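Local coordinates for protein hypoxanthine-guanine-xanthine phosphoribosyltransferase (Tritrichomonas foetus, PDB 1HGX) that salvages host purines for the parasite by converting hypoxanthine, guanine and xanthine with phosphoribosyl diphosphate into IMP, GMP and XMP, at residues G95-V100 and P123-V128. Residues are numbered along the deposited sequence; the frame is centred on the assembly and turned at random.
Sequences GRHVLV and PASLKV
Pro123 sets its ring CB against Val98 CG2, 3.9 Å away, just before the two strands pair. Next, Ala124 N donates to Arg96 O, and the methyl of Ala124 lies over one face of the His97 imidazole in a CH-pi contact, Ala124 CB 3.9 Å from the ring centroid. At the ring's edge, in its plane, Ser125 OG is hydrogen-bonded to His97 ND1 (2.7 Å); OG sits between its own backbone N and carbonyl carbon (chi1 61°), and a water links it to Val98 O. Ser125 O accepts from Val98 N. On the other face of the sheet, Leu126 CD1 reaches 3.9 Å from both Val98 CG1 and Val100 CG2. Lys127 N donates to Val98 O at 3.0 Å and Lys127 O accepts from Val100 N at 2.9 Å; Lys127 CB meets Leu99 CD1. Val128 CG2 makes a loose apolar contact with Val100 CB (4.5 Å). Strand 97-102 leads into the GMP-binding residues Glu102 to Thr110, and the side chains of Val128 and Ile105 are about 4 Å apart. The two strands form a beta-alpha-beta crossover through helix 109-119, which packs on Val100, Leu126 and Val128; strand 41-45 flanks 97-102, and helix 17-35 packs on Leu99 and Lys127 across the phosphoribosyltransferase core sheet.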
loop_
_atom_site.group_PDB
_atom_site.type_symbol
_atom_site.label_atom_id
_atom_site.label_comp_id
_atom_site.label_asym_id
_atom_site.label_seq_id
_atom_site.Cartn_x
_atom_site.Cartn_y
_atom_site.Cartn_z
ATOM N N GLY A 95 -11.225 22.009 0.125
ATOM C CA GLY A 95 -11.340 22.338 1.534
ATOM C C GLY A 95 -10.725 21.346 2.514
ATOM O O GLY A 95 -10.847 21.534 3.726
ATOM N N ARG A 96 -10.044 20.317 2.009
ATOM C CA ARG A 96 -9.425 19.311 2.870
ATOM C C ARG A 96 -7.936 19.570 3.012
ATOM O O ARG A 96 -7.338 20.227 2.163
ATOM C CB ARG A 96 -9.607 17.926 2.258
ATOM C CG ARG A 96 -11.056 17.496 2.076
ATOM C CD ARG A 96 -11.704 17.154 3.403
ATOM N NE ARG A 96 -10.992 16.085 4.103
ATOM C CZ ARG A 96 -11.227 14.785 3.947
ATOM N NH1 ARG A 96 -12.156 14.376 3.096
ATOM N NH2 ARG A 96 -10.561 13.890 4.679
ATOM N N HIS A 97 -7.342 19.090 4.101
ATOM C CA HIS A 97 -5.899 19.224 4.312
ATOM C C HIS A 97 -5.322 17.992 3.628
ATOM O O HIS A 97 -5.717 16.871 3.936
ATOM C CB HIS A 97 -5.560 19.281 5.811
ATOM C CG HIS A 97 -6.065 20.522 6.486
ATOM N ND1 HIS A 97 -5.417 21.737 6.402
ATOM C CD2 HIS A 97 -7.195 20.751 7.200
ATOM C CE1 HIS A 97 -6.129 22.662 7.022
ATOM N NE2 HIS A 97 -7.211 22.087 7.518
ATOM N N VAL A 98 -4.431 18.213 2.665
ATOM C CA VAL A 98 -3.861 17.135 1.862
ATOM C C VAL A 98 -2.355 16.984 1.971
ATOM O O VAL A 98 -1.609 17.969 1.892
ATOM C CB VAL A 98 -4.174 17.365 0.346
ATOM C CG1 VAL A 98 -3.575 16.266 -0.520
ATOM C CG2 VAL A 98 -5.671 17.476 0.110
ATOM N N LEU A 99 -1.917 15.737 2.118
ATOM C CA LEU A 99 -0.491 15.419 2.160
ATOM C C LEU A 99 -0.202 14.439 1.020
ATOM O O LEU A 99 -0.926 13.453 0.836
ATOM C CB LEU A 99 -0.094 14.767 3.483
ATOM C CG LEU A 99 1.392 14.383 3.556
ATOM C CD1 LEU A 99 2.256 15.634 3.629
ATOM C CD2 LEU A 99 1.652 13.498 4.756
ATOM N N VAL A 100 0.830 14.731 0.236
ATOM C CA VAL A 100 1.218 13.862 -0.865
ATOM C C VAL A 100 2.422 13.061 -0.394
ATOM O O VAL A 100 3.419 13.641 0.051
ATOM C CB VAL A 100 1.595 14.685 -2.130
ATOM C CG1 VAL A 100 2.068 13.764 -3.242
ATOM C CG2 VAL A 100 0.384 15.494 -2.607
ATOM N N PRO A 123 -7.566 22.683 -2.245
ATOM C CA PRO A 123 -7.416 22.052 -0.924
ATOM C C PRO A 123 -7.199 23.139 0.141
ATOM O O PRO A 123 -6.815 24.260 -0.194
ATOM C CB PRO A 123 -6.156 21.192 -1.103
ATOM C CG PRO A 123 -5.332 22.002 -2.060
ATOM C CD PRO A 123 -6.362 22.465 -3.078
ATOM N N ALA A 124 -7.470 22.837 1.406
ATOM C CA ALA A 124 -7.244 23.810 2.475
ATOM C C ALA A 124 -5.738 24.000 2.622
ATOM O O ALA A 124 -5.258 25.095 2.886
ATOM C CB ALA A 124 -7.840 23.324 3.777
ATOM N N SER A 125 -4.992 22.914 2.483
ATOM C CA SER A 125 -3.546 22.985 2.567
ATOM C C SER A 125 -3.019 21.833 1.741
ATOM O O SER A 125 -3.708 20.840 1.539
ATOM C CB SER A 125 -3.043 22.918 4.018
ATOM O OG SER A 125 -3.407 21.710 4.663
ATOM N N LEU A 126 -1.793 21.967 1.264
ATOM C CA LEU A 126 -1.201 20.953 0.426
ATOM C C LEU A 126 0.299 20.910 0.724
ATOM O O LEU A 126 0.994 21.919 0.585
ATOM C CB LEU A 126 -1.467 21.310 -1.038
ATOM C CG LEU A 126 -0.847 20.471 -2.154
ATOM C CD1 LEU A 126 -1.211 19.004 -1.999
ATOM C CD2 LEU A 126 -1.320 21.004 -3.494
ATOM N N LYS A 127 0.758 19.761 1.216
ATOM C CA LYS A 127 2.157 19.546 1.564
ATOM C C LYS A 127 2.686 18.258 0.955
ATOM O O LYS A 127 1.921 17.371 0.558
ATOM C CB LYS A 127 2.337 19.512 3.079
ATOM C CG LYS A 127 2.088 20.839 3.746
ATOM C CD LYS A 127 2.382 20.780 5.224
ATOM C CE LYS A 127 2.152 22.135 5.850
ATOM N NZ LYS A 127 2.433 22.157 7.311
ATOM N N VAL A 128 4.006 18.154 0.905
ATOM C CA VAL A 128 4.672 17.005 0.314
ATOM C C VAL A 128 5.576 16.314 1.311
ATOM O O VAL A 128 6.313 16.972 2.049
ATOM C CB VAL A 128 5.541 17.439 -0.919
ATOM C CG1 VAL A 128 6.374 16.256 -1.456
ATOM C CG2 VAL A 128 4.650 17.962 -2.020
HETATM O O HOH W 1 -1.477 19.698 4.288
#